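PDB 4WJ1: antigen MTB48, Mycobacterial protein from Mycobacterium smegmatis, which probably takes part in DNA conjugation, at least in the recipient strain, and is a protein of the ESX-1 type VII secretion system, here as its PE and PPE regions. Local coordinates for residues 13-18 with 179-184; 53-58 with 123-128; 140-145 with 229-234; 207-212 with 276-281. One frame throughout, in Å; residues are numbered along the deposited sequence.

Contact 1 (13-18 with 179-184); sequences PGLERK and NPAEGW
Residues 13-18 form part of helix 12-22, and the loop 179-184 passes close beside them, with Gly14 CA and Lys18 CA each 5.4 Å from the CA of Glu182 and of Ala181 respectively; at Gly14 no side chain stands between the backbones. The loop joins helices 154-178 and 187-230, and Ala181 to Trp184 make a type II beta turn whose last residue opens the WxG motif characteristic of PPE and related ESX proteins. Leu15 meets this tryptophan at about a right angle: with CG anti to the carbonyl carbon (chi1 -64°), its CD2 methyl stands over one indole face, 3.4 Å from Trp184 CD2 and offset toward the ring's rim. Beyond these segments, Trp184 NE1 is hydrogen-bonded to Tyr81 OH, a bond that ties the PPE motif to the long PE helix 40-96. Ala181 turns its methyl toward the helix, its CB 3.6 Å from Lys18 CB. The lysine chain then bends repeatedly across the loop, and Lys18 CE packs tightly on Asn179 O at 2.9 Å. Its ammonium turns to Glu21 and the carbonyl of His176 instead of the Asn179 amide. The Arg17 guanidinium has Gly14 CA over one face, and its in-plane edge touches Glu182 CG, 3.3 Å from Arg17 NH2. One water donates to Gly14 O at 2.7 Å and weakly accepts from Glu182 N.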
loop_
_atom_site.group_PDB
_atom_site.type_symbol
_atom_site.label_atom_id
_atom_site.label_comp_id
_atom_site.label_asym_id
_atom_site.label_seq_id
_atom_site.Cartn_x
_atom_site.Cartn_y
_atom_site.Cartn_z
ATOM N N PRO A 13 -17.086 -28.457 -1.541
ATOM C CA PRO A 13 -17.464 -27.287 -0.732
ATOM C C PRO A 13 -16.263 -26.590 -0.105
ATOM O O PRO A 13 -16.243 -25.364 -0.038
ATOM C CB PRO A 13 -18.362 -27.881 0.358
ATOM C CG PRO A 13 -18.916 -29.128 -0.257
ATOM C CD PRO A 13 -17.826 -29.670 -1.134
ATOM N N GLY A 14 -15.276 -27.360 0.341
ATOM C CA GLY A 14 -14.062 -26.789 0.892
ATOM C C GLY A 14 -13.356 -25.904 -0.118
ATOM O O GLY A 14 -12.747 -24.891 0.243
ATOM N N LEU A 15 -13.435 -26.276 -1.392
ATOM C CA LEU A 15 -12.824 -25.464 -2.432
ATOM C C LEU A 15 -13.605 -24.154 -2.615
ATOM O O LEU A 15 -13.005 -23.102 -2.818
ATOM C CB LEU A 15 -12.729 -26.232 -3.747
ATOM C CG LEU A 15 -11.835 -27.483 -3.799
ATOM C CD1 LEU A 15 -11.879 -28.101 -5.177
ATOM C CD2 LEU A 15 -10.407 -27.188 -3.429
ATOM N N GLU A 16 -14.933 -24.214 -2.539
ATOM C CA GLU A 16 -15.738 -22.990 -2.562
ATOM C C GLU A 16 -15.373 -22.068 -1.416
ATOM O O GLU A 16 -15.076 -20.898 -1.646
ATOM C CB GLU A 16 -17.233 -23.285 -2.487
ATOM C CG GLU A 16 -17.995 -22.967 -3.759
ATOM C CD GLU A 16 -17.642 -21.620 -4.344
ATOM O OE1 GLU A 16 -17.774 -20.602 -3.636
ATOM O OE2 GLU A 16 -17.226 -21.581 -5.522
ATOM N N ARG A 17 -15.403 -22.592 -0.192
ATOM C CA ARG A 17 -15.058 -21.801 0.987
ATOM C C ARG A 17 -13.736 -21.086 0.763
ATOM O O ARG A 17 -13.606 -19.912 1.079
ATOM C CB ARG A 17 -14.983 -22.672 2.253
ATOM C CG ARG A 17 -16.320 -22.866 2.987
ATOM C CD ARG A 17 -16.443 -24.242 3.691
ATOM N NE ARG A 17 -15.165 -24.778 4.175
ATOM C CZ ARG A 17 -14.962 -26.048 4.543
ATOM N NH1 ARG A 17 -15.952 -26.934 4.489
ATOM N NH2 ARG A 17 -13.765 -26.436 4.972
ATOM N N LYS A 18 -12.768 -21.777 0.179
ATOM C CA LYS A 18 -11.454 -21.180 -0.035
ATOM C C LYS A 18 -11.450 -20.129 -1.129
ATOM O O LYS A 18 -10.766 -19.112 -1.009
ATOM C CB LYS A 18 -10.420 -22.236 -0.383
ATOM C CG LYS A 18 -9.015 -21.695 -0.326
ATOM C CD LYS A 18 -8.553 -21.582 1.120
ATOM C CE LYS A 18 -7.788 -20.304 1.366
ATOM N NZ LYS A 18 -8.641 -19.302 1.978
ATOM N N ASN A 179 -4.055 -20.027 4.663
ATOM C CA ASN A 179 -4.446 -21.387 4.969
ATOM C C ASN A 179 -4.900 -22.120 3.713
ATOM O O ASN A 179 -5.690 -21.597 2.951
ATOM C CB ASN A 179 -5.560 -21.393 6.020
ATOM C CG ASN A 179 -6.805 -20.598 5.569
ATOM O OD1 ASN A 179 -6.706 -19.449 5.103
ATOM N ND2 ASN A 179 -7.977 -21.218 5.698
ATOM N N PRO A 180 -4.386 -23.333 3.489
ATOM C CA PRO A 180 -4.856 -24.157 2.375
ATOM C C PRO A 180 -6.291 -24.625 2.560
ATOM O O PRO A 180 -6.678 -24.875 3.688
ATOM C CB PRO A 180 -3.902 -25.371 2.402
ATOM C CG PRO A 180 -2.700 -24.899 3.145
ATOM C CD PRO A 180 -3.197 -23.900 4.145
ATOM N N ALA A 181 -7.039 -24.787 1.472
ATOM C CA ALA A 181 -8.378 -25.366 1.527
ATOM C C ALA A 181 -8.394 -26.715 2.243
ATOM O O ALA A 181 -7.442 -27.499 2.154
ATOM C CB ALA A 181 -8.939 -25.523 0.124
ATOM N N GLU A 182 -9.496 -26.985 2.935
ATOM C CA GLU A 182 -9.665 -28.233 3.664
ATOM C C GLU A 182 -9.945 -29.404 2.724
ATOM O O GLU A 182 -10.657 -29.262 1.729
ATOM C CB GLU A 182 -10.796 -28.097 4.686
ATOM C CG GLU A 182 -10.564 -27.015 5.751
ATOM C CD GLU A 182 -9.431 -27.344 6.726
ATOM O OE1 GLU A 182 -9.028 -28.526 6.827
ATOM O OE2 GLU A 182 -8.945 -26.411 7.400
ATOM N N GLY A 183 -9.377 -30.560 3.042
ATOM C CA GLY A 183 -9.607 -31.765 2.260
ATOM C C GLY A 183 -9.064 -31.740 0.842
ATOM O O GLY A 183 -9.397 -32.595 0.022
ATOM N N TRP A 184 -8.227 -30.759 0.535
ATOM C CA TRP A 184 -7.620 -30.703 -0.783
ATOM C C TRP A 184 -6.171 -31.173 -0.688
ATOM O O TRP A 184 -5.396 -30.693 0.137
ATOM C CB TRP A 184 -7.705 -29.291 -1.355
ATOM C CG TRP A 184 -7.403 -29.216 -2.820
ATOM C CD1 TRP A 184 -7.329 -30.264 -3.706
ATOM C CD2 TRP A 184 -7.120 -28.031 -3.577
ATOM N NE1 TRP A 184 -7.021 -29.797 -4.968
ATOM C CE2 TRP A 184 -6.884 -28.433 -4.915
ATOM C CE3 TRP A 184 -7.038 -26.677 -3.257
ATOM C CZ2 TRP A 184 -6.583 -27.521 -5.930
ATOM C CZ3 TRP A 184 -6.741 -25.772 -4.265
ATOM C CH2 TRP A 184 -6.513 -26.202 -5.587
HETATM O O HOH W 1 -11.730 -24.490 2.739
#

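Contact 2 (53-58 with 123-128); sequences AAKLKA and PSMEYP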
loop_
_atom_site.group_PDB
_atom_site.type_symbol
_atom_site.label_atom_id
_atom_site.label_comp_id
_atom_site.label_asym_id
_atom_site.label_seq_id
_atom_site.Cartn_x
_atom_site.Cartn_y
_atom_site.Cartn_z
ATOM N N ALA A 53 1.826 7.114 -1.598
ATOM C CA ALA A 53 0.499 6.658 -1.211
ATOM C C ALA A 53 -0.270 6.162 -2.433
ATOM O O ALA A 53 -0.915 5.121 -2.388
ATOM C CB ALA A 53 -0.281 7.773 -0.511
ATOM N N ALA A 54 -0.199 6.924 -3.521
ATOM C CA ALA A 54 -0.876 6.563 -4.754
ATOM C C ALA A 54 -0.310 5.253 -5.328
ATOM O O ALA A 54 -1.061 4.415 -5.820
ATOM C CB ALA A 54 -0.754 7.688 -5.771
ATOM N N LYS A 55 1.009 5.087 -5.261
ATOM C CA LYS A 55 1.651 3.886 -5.775
ATOM C C LYS A 55 1.205 2.683 -4.956
ATOM O O LYS A 55 0.955 1.610 -5.501
ATOM C CB LYS A 55 3.177 4.022 -5.752
ATOM C CG LYS A 55 3.946 2.740 -6.122
ATOM C CD LYS A 55 3.950 2.475 -7.621
ATOM C CE LYS A 55 5.314 1.970 -8.103
ATOM N NZ LYS A 55 6.378 3.031 -8.064
ATOM N N LEU A 56 1.081 2.873 -3.648
ATOM C CA LEU A 56 0.657 1.791 -2.780
ATOM C C LEU A 56 -0.790 1.426 -3.066
ATOM O O LEU A 56 -1.122 0.256 -3.189
ATOM C CB LEU A 56 0.830 2.169 -1.313
ATOM C CG LEU A 56 2.257 2.069 -0.785
ATOM C CD1 LEU A 56 2.328 2.601 0.628
ATOM C CD2 LEU A 56 2.683 0.633 -0.784
ATOM N N LYS A 57 -1.651 2.428 -3.185
ATOM C CA LYS A 57 -3.058 2.152 -3.432
ATOM C C LYS A 57 -3.245 1.401 -4.742
ATOM O O LYS A 57 -4.036 0.465 -4.803
ATOM C CB LYS A 57 -3.879 3.441 -3.430
ATOM C CG LYS A 57 -4.024 4.007 -2.029
ATOM C CD LYS A 57 -4.942 5.233 -1.981
ATOM C CE LYS A 57 -4.958 5.859 -0.600
ATOM N NZ LYS A 57 -5.618 7.212 -0.607
ATOM N N ALA A 58 -2.513 1.805 -5.777
ATOM C CA ALA A 58 -2.615 1.152 -7.076
ATOM C C ALA A 58 -2.091 -0.283 -6.989
ATOM O O ALA A 58 -2.643 -1.192 -7.600
ATOM C CB ALA A 58 -1.860 1.930 -8.121
ATOM N N PRO A 123 -0.292 1.441 -12.889
ATOM C CA PRO A 123 0.041 2.635 -13.674
ATOM C C PRO A 123 1.359 3.269 -13.255
ATOM O O PRO A 123 1.710 3.249 -12.076
ATOM C CB PRO A 123 -1.127 3.582 -13.383
ATOM C CG PRO A 123 -1.685 3.103 -12.104
ATOM C CD PRO A 123 -1.560 1.615 -12.170
ATOM N N SER A 124 2.086 3.814 -14.224
ATOM C CA SER A 124 3.345 4.488 -13.940
ATOM C C SER A 124 3.100 5.873 -13.358
ATOM O O SER A 124 2.336 6.678 -13.899
ATOM C CB SER A 124 4.187 4.588 -15.199
ATOM O OG SER A 124 4.546 3.294 -15.659
HETATM N N MSE A 125 3.737 6.136 -12.229
HETATM C CA MSE A 125 3.682 7.451 -11.615
HETATM C C MSE A 125 5.111 7.953 -11.432
HETATM O O MSE A 125 5.940 7.269 -10.826
HETATM C CB MSE A 125 2.922 7.384 -10.284
HETATM C CG MSE A 125 1.454 6.996 -10.442
HETATM SE SE MSE A 125 0.641 5.989 -8.971
HETATM C CE MSE A 125 1.449 4.254 -9.289
ATOM N N GLU A 126 5.421 9.121 -11.988
ATOM C CA GLU A 126 6.778 9.618 -11.855
ATOM C C GLU A 126 6.936 10.255 -10.483
ATOM O O GLU A 126 6.149 11.110 -10.076
ATOM C CB GLU A 126 7.154 10.607 -12.966
ATOM C CG GLU A 126 8.605 10.417 -13.424
ATOM C CD GLU A 126 9.281 11.704 -13.878
ATOM O OE1 GLU A 126 8.569 12.657 -14.260
ATOM O OE2 GLU A 126 10.532 11.761 -13.845
ATOM N N TYR A 127 7.958 9.803 -9.771
ATOM C CA TYR A 127 8.212 10.244 -8.417
ATOM C C TYR A 127 8.874 11.617 -8.447
ATOM O O TYR A 127 9.869 11.824 -9.148
ATOM C CB TYR A 127 9.081 9.220 -7.699
ATOM C CG TYR A 127 9.238 9.419 -6.217
ATOM C CD1 TYR A 127 8.202 9.102 -5.338
ATOM C CD2 TYR A 127 10.433 9.895 -5.688
ATOM C CE1 TYR A 127 8.348 9.263 -3.972
ATOM C CE2 TYR A 127 10.591 10.070 -4.322
ATOM C CZ TYR A 127 9.546 9.755 -3.472
ATOM O OH TYR A 127 9.709 9.924 -2.116
ATOM N N PRO A 128 8.303 12.573 -7.709
ATOM C CA PRO A 128 8.779 13.961 -7.717
ATOM C C PRO A 128 10.198 14.079 -7.166
ATOM O O PRO A 128 10.587 13.271 -6.320
ATOM C CB PRO A 128 7.779 14.677 -6.806
ATOM C CG PRO A 128 6.608 13.757 -6.702
ATOM C CD PRO A 128 7.165 12.385 -6.798
#
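Met125, modelled as selenomethionine, carries this contact, in which the extended segment 123-128, part of the long connection between helices 40-96 and 139-147, lies along the surface of helix 40-96, the long PE helix of the elongated PE-PPE helical bundle. Apolar side chains, chiefly Met125, lay the loop on the helix: no hydrogen bond links the two segments, and even the nearest CA atoms, those of Lys55 and Met125, stay 7.1 Å apart. Met125 CG lies anti to its carbonyl carbon (chi1 -64°), which sends the chain toward the helix, and the bends further out lay the SE-CE end on the helix surface. There the selenium rests on the backbone between Ala54 and Lys55, 3.8 Å from Ala54 C, with Ala54 CB at a similar distance from it. The terminal methyl lies against Lys55. Met125 CE is 3.5 Å from Lys55 CD and equally close to Lys55 CA, while the lysine, its CG anti to the backbone N (chi1 173°), crosses the methionine obliquely and lends its aliphatic stem to the apolar patch. Lys55 also touches Pro280 of another loop. One turn along, Ala58 closes the end of the patch by pointing its methyl between two loop residues. Ala58 CB is 4.2 Å from Met125 CE and 4.1 Å from Pro123 CD, on the proline ring's nitrogen-bound carbon.

Contact 3 (140-145 with 229-234); sequences EAAARI and ANHPTL
The His231 imidazole is the principal flat group here: Pro232 CD lies 3.2 Å above one of its faces, offset toward the rim, while Ala143 CB approaches the ring edge in its plane. Ala142 meets the same ring obliquely, its CB 3.5 Å from His231 NE2. The Arg144 guanidinium is likewise met obliquely, by Leu234 CD1, which also packs against Arg144 CA at 4.0 Å. These groups gather where a short connection links the end of helix 187-230 to the start of helix 234-242 and leans on helix 139-147, far from the middle of the elongated helical bundle. The small Ala143 lets the backbones come close, its CA lying 5.2 Å from Leu234 CA, and its methyl presses on the connection's carbonyls, with Ala143 CB 3.4 Å from Pro232 O. Thr233 occupies the N-cap of the next helix: its hydroxyl caps a backbone N just beyond the segment, and its own N is bonded to Asn236 OD1, a reciprocal pairing in the manner of a capping box. His231 CG is anti to the backbone N (chi1 -170°), and the ring folds back so that ND1 donates to Pro232 O at 2.7 Å, an N-H...O angle of 158°, onto a lone pair in the carbonyl plane. His231 NE2 is hydrogen-bonded to Ser262 OG on helix 248-272. Since ND1 carries a proton, a neutral imidazole would offer NE2 as an acceptor; bonds at both nitrogens fix the ring's rotation and satisfy its polar atoms in a buried site, with no hydrogen bond between the two segments.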
loop_
_atom_site.group_PDB
_atom_site.type_symbol
_atom_site.label_atom_id
_atom_site.label_comp_id
_atom_site.label_asym_id
_atom_site.label_seq_id
_atom_site.Cartn_x
_atom_site.Cartn_y
_atom_site.Cartn_z
ATOM N N GLU A 140 10.109 37.389 7.404
ATOM C CA GLU A 140 8.714 37.759 7.606
ATOM C C GLU A 140 7.877 37.069 6.535
ATOM O O GLU A 140 6.810 36.524 6.821
ATOM C CB GLU A 140 8.510 39.269 7.565
ATOM C CG GLU A 140 9.622 40.068 8.230
ATOM C CD GLU A 140 9.356 41.576 8.233
ATOM O OE1 GLU A 140 8.264 41.995 7.776
ATOM O OE2 GLU A 140 10.243 42.342 8.689
ATOM N N ALA A 141 8.385 37.069 5.304
ATOM C CA ALA A 141 7.712 36.394 4.203
ATOM C C ALA A 141 7.512 34.921 4.516
ATOM O O ALA A 141 6.462 34.359 4.213
ATOM C CB ALA A 141 8.497 36.554 2.920
ATOM N N ALA A 142 8.521 34.297 5.117
ATOM C CA ALA A 142 8.446 32.872 5.405
ATOM C C ALA A 142 7.521 32.600 6.590
ATOM O O ALA A 142 6.754 31.635 6.582
ATOM C CB ALA A 142 9.832 32.311 5.657
ATOM N N ALA A 143 7.594 33.455 7.604
ATOM C CA ALA A 143 6.723 33.336 8.768
ATOM C C ALA A 143 5.263 33.397 8.326
ATOM O O ALA A 143 4.425 32.627 8.797
ATOM C CB ALA A 143 7.033 34.432 9.784
ATOM N N ARG A 144 4.984 34.302 7.394
ATOM C CA ARG A 144 3.647 34.493 6.848
ATOM C C ARG A 144 3.153 33.222 6.183
ATOM O O ARG A 144 2.033 32.771 6.419
ATOM C CB ARG A 144 3.657 35.651 5.846
ATOM C CG ARG A 144 2.292 36.161 5.397
ATOM C CD ARG A 144 2.077 37.597 5.885
ATOM N NE ARG A 144 3.310 38.376 5.771
ATOM C CZ ARG A 144 3.561 39.491 6.450
ATOM N NH1 ARG A 144 2.665 39.971 7.305
ATOM N NH2 ARG A 144 4.716 40.125 6.277
ATOM N N ILE A 145 4.002 32.649 5.337
ATOM C CA ILE A 145 3.662 31.438 4.607
ATOM C C ILE A 145 3.422 30.295 5.580
ATOM O O ILE A 145 2.438 29.564 5.466
ATOM C CB ILE A 145 4.774 31.064 3.616
ATOM C CG1 ILE A 145 4.790 32.036 2.449
ATOM C CG2 ILE A 145 4.613 29.631 3.105
ATOM C CD1 ILE A 145 6.018 31.905 1.620
ATOM N N ALA A 229 8.199 25.511 15.568
ATOM C CA ALA A 229 8.774 25.820 16.872
ATOM C C ALA A 229 9.986 26.744 16.806
ATOM O O ALA A 229 10.119 27.648 17.625
ATOM C CB ALA A 229 9.153 24.522 17.592
ATOM N N ASN A 230 10.877 26.520 15.847
ATOM C CA ASN A 230 12.106 27.299 15.809
ATOM C C ASN A 230 12.097 28.461 14.834
ATOM O O ASN A 230 12.990 29.299 14.878
ATOM C CB ASN A 230 13.296 26.404 15.473
ATOM C CG ASN A 230 13.508 25.333 16.500
ATOM O OD1 ASN A 230 13.029 25.449 17.631
ATOM N ND2 ASN A 230 14.219 24.267 16.117
ATOM N N HIS A 231 11.131 28.506 13.928
ATOM C CA HIS A 231 11.120 29.591 12.957
ATOM C C HIS A 231 10.450 30.801 13.574
ATOM O O HIS A 231 9.566 30.657 14.410
ATOM C CB HIS A 231 10.399 29.181 11.677
ATOM C CG HIS A 231 10.551 30.165 10.563
ATOM N ND1 HIS A 231 9.796 31.312 10.474
ATOM C CD2 HIS A 231 11.406 30.188 9.507
ATOM C CE1 HIS A 231 10.157 31.991 9.396
ATOM N NE2 HIS A 231 11.130 31.328 8.794
ATOM N N PRO A 232 10.885 32.005 13.193
ATOM C CA PRO A 232 10.166 33.181 13.674
ATOM C C PRO A 232 8.674 33.085 13.371
ATOM O O PRO A 232 8.277 32.591 12.315
ATOM C CB PRO A 232 10.827 34.317 12.903
ATOM C CG PRO A 232 12.239 33.844 12.736
ATOM C CD PRO A 232 12.125 32.373 12.488
ATOM N N THR A 233 7.855 33.531 14.315
ATOM C CA THR A 233 6.415 33.410 14.177
ATOM C C THR A 233 5.834 34.627 13.501
ATOM O O THR A 233 6.515 35.633 13.323
ATOM C CB THR A 233 5.734 33.235 15.528
ATOM O OG1 THR A 233 6.050 34.362 16.359
ATOM C CG2 THR A 233 6.204 31.942 16.187
ATOM N N LEU A 234 4.568 34.525 13.119
ATOM C CA LEU A 234 3.909 35.630 12.472
ATOM C C LEU A 234 3.756 36.726 13.515
ATOM O O LEU A 234 3.880 37.903 13.205
ATOM C CB LEU A 234 2.566 35.198 11.875
ATOM C CG LEU A 234 1.905 36.231 10.959
ATOM C CD1 LEU A 234 2.902 36.816 9.963
ATOM C CD2 LEU A 234 0.731 35.617 10.223
#

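Contact 4 (207-212 with 276-281); sequences GAECGR and QEIRPG
Van der Waals contact comes first where the extended chain 276-281, after helix 248-272, runs beside helix 187-230, one of the long helices of the PPE bundle. Ile278 is the wedge. Its CG1 branch, anti to the carbonyl carbon, carries CD1 to 3.9 Å from Arg212 CB and over the centre of one guanidinium face, so that a methyl covers the flat cation. Its other branch puts the Ile278 CG2 methyl 3.5 Å from the carboxylate oxygen Glu209 OE1; Glu209 and Arg212 each run antiparallel to the isoleucine side chain. Pro280 adds a looser touch, its CB 4.3 Å from Glu209 CG, while also packing on Lys55, Leu56 and Thr59 of helix 40-96.

Charge pairing stays within each segment. Glu209 and Arg212, three residues apart on the helix, form a salt bridge in which Arg212 NH1 donates to Glu209 OE1 at 2.7 Å; the N-H...O angle of 138° is noticeably bent, and the oxygen uses its syn lone pair. The bridge probably steadies the guanidinium beneath Ile278. Arg279 and Glu277 pair by charge alone, no N-H pointing at the oxygen. At the Arg212 guanidinium's edge, near its plane, NH2 meets Gln276 NE2 at 3.6 Å, nitrogen against nitrogen in a plain contact, with the amide plane turned 71° from the guanidinium. Gln276 is tied to helix 187-230 through its backbone instead, its N bonding to Glu216 OE1.

The polar connection between the segments passes through solvent. A single water donates to Glu209 OE2 at 3.2 Å and accepts from Gly281 N at 2.9 Å.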
loop_
_atom_site.group_PDB
_atom_site.type_symbol
_atom_site.label_atom_id
_atom_site.label_comp_id
_atom_site.label_asym_id
_atom_site.label_seq_id
_atom_site.Cartn_x
_atom_site.Cartn_y
_atom_site.Cartn_z
ATOM N N GLY A 207 1.576 -4.464 4.208
ATOM C CA GLY A 207 1.346 -3.893 5.527
ATOM C C GLY A 207 2.604 -3.199 6.031
ATOM O O GLY A 207 2.557 -2.082 6.515
ATOM N N ALA A 208 3.745 -3.854 5.898
ATOM C CA ALA A 208 4.998 -3.272 6.354
ATOM C C ALA A 208 5.320 -1.996 5.600
ATOM O O ALA A 208 5.941 -1.089 6.169
ATOM C CB ALA A 208 6.137 -4.267 6.196
ATOM N N GLU A 209 4.926 -1.942 4.323
ATOM C CA GLU A 209 5.120 -0.738 3.515
ATOM C C GLU A 209 4.223 0.379 4.036
ATOM O O GLU A 209 4.604 1.538 4.022
ATOM C CB GLU A 209 4.824 -0.986 2.036
ATOM C CG GLU A 209 5.711 -2.036 1.351
ATOM C CD GLU A 209 7.143 -1.580 1.116
ATOM O OE1 GLU A 209 7.539 -0.518 1.629
ATOM O OE2 GLU A 209 7.894 -2.303 0.423
ATOM N N CYS A 210 3.032 0.016 4.488
ATOM C CA CYS A 210 2.160 0.952 5.167
ATOM C C CYS A 210 2.902 1.549 6.355
ATOM O O CYS A 210 2.862 2.753 6.567
ATOM C CB CYS A 210 0.869 0.264 5.612
ATOM S SG CYS A 210 -0.245 -0.102 4.253
ATOM N N GLY A 211 3.611 0.700 7.096
ATOM C CA GLY A 211 4.408 1.143 8.223
ATOM C C GLY A 211 5.486 2.118 7.768
ATOM O O GLY A 211 5.713 3.152 8.395
ATOM N N ARG A 212 6.134 1.799 6.657
ATOM C CA ARG A 212 7.210 2.635 6.151
ATOM C C ARG A 212 6.695 3.999 5.684
ATOM O O ARG A 212 7.373 5.009 5.864
ATOM C CB ARG A 212 7.961 1.922 5.011
ATOM C CG ARG A 212 8.712 0.661 5.471
ATOM C CD ARG A 212 9.565 0.014 4.363
ATOM N NE ARG A 212 10.519 0.974 3.815
ATOM C CZ ARG A 212 10.688 1.223 2.517
ATOM N NH1 ARG A 212 9.979 0.560 1.603
ATOM N NH2 ARG A 212 11.583 2.133 2.131
ATOM N N GLN A 276 12.367 8.877 1.901
ATOM C CA GLN A 276 12.721 7.983 0.811
ATOM C C GLN A 276 11.479 7.420 0.130
ATOM O O GLN A 276 10.426 7.250 0.756
ATOM C CB GLN A 276 13.625 6.851 1.299
ATOM C CG GLN A 276 13.496 6.494 2.771
ATOM C CD GLN A 276 14.559 5.492 3.217
ATOM O OE1 GLN A 276 15.757 5.796 3.210
ATOM N NE2 GLN A 276 14.124 4.287 3.597
ATOM N N GLU A 277 11.616 7.166 -1.167
ATOM C CA GLU A 277 10.554 6.615 -1.995
ATOM C C GLU A 277 10.128 5.243 -1.490
ATOM O O GLU A 277 10.959 4.431 -1.094
ATOM C CB GLU A 277 11.015 6.524 -3.456
ATOM C CG GLU A 277 9.924 6.112 -4.434
ATOM C CD GLU A 277 10.423 5.970 -5.864
ATOM O OE1 GLU A 277 11.602 6.309 -6.135
ATOM O OE2 GLU A 277 9.631 5.510 -6.717
ATOM N N ILE A 278 8.823 5.008 -1.477
ATOM C CA ILE A 278 8.272 3.707 -1.148
ATOM C C ILE A 278 8.065 2.989 -2.463
ATOM O O ILE A 278 7.259 3.427 -3.288
ATOM C CB ILE A 278 6.929 3.808 -0.391
ATOM C CG1 ILE A 278 7.045 4.754 0.807
ATOM C CG2 ILE A 278 6.464 2.441 0.062
ATOM C CD1 ILE A 278 7.985 4.248 1.876
ATOM N N ARG A 279 8.809 1.913 -2.685
ATOM C CA ARG A 279 8.648 1.167 -3.925
ATOM C C ARG A 279 8.159 -0.249 -3.672
ATOM O O ARG A 279 8.957 -1.163 -3.545
ATOM C CB ARG A 279 9.959 1.145 -4.701
ATOM C CG ARG A 279 9.882 1.931 -5.993
ATOM C CD ARG A 279 11.216 2.560 -6.331
ATOM N NE ARG A 279 11.389 2.698 -7.773
ATOM C CZ ARG A 279 12.504 3.129 -8.347
ATOM N NH1 ARG A 279 13.542 3.474 -7.596
ATOM N NH2 ARG A 279 12.576 3.226 -9.669
ATOM N N PRO A 280 6.834 -0.428 -3.568
ATOM C CA PRO A 280 6.323 -1.769 -3.289
ATOM C C PRO A 280 6.389 -2.646 -4.534
ATOM O O PRO A 280 6.084 -2.192 -5.641
ATOM C CB PRO A 280 4.871 -1.511 -2.877
ATOM C CG PRO A 280 4.495 -0.303 -3.700
ATOM C CD PRO A 280 5.746 0.558 -3.710
ATOM N N GLY A 281 6.781 -3.899 -4.357
ATOM C CA GLY A 281 6.763 -4.821 -5.471
ATOM C C GLY A 281 5.345 -5.238 -5.812
ATOM O O GLY A 281 4.473 -5.300 -4.941
HETATM O O HOH W 2 7.841 -4.683 -1.724
#

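How the contacts relate
The four contacts are strung along a long helical bundle without any bound ligand to organise them. Contacts 1 and 3 lie on opposite sides of the chain's centre, their own centres 62 Å apart, while contacts 2 and 4 sit near the middle. These two, 11 Å between centres, touch directly: Leu56 CD2 lies 3.6 Å from Pro280 CG, and Tyr127 OH lies 3.4 Å from Glu277 CA. Two irregular chain segments thus pack on neighbouring helices and on each other. Contacts 3 and 4 share helix 187-230 yet stay about 21 Å apart at their nearest atoms. Contact 2 is nested within the loop of chain closed by contact 1.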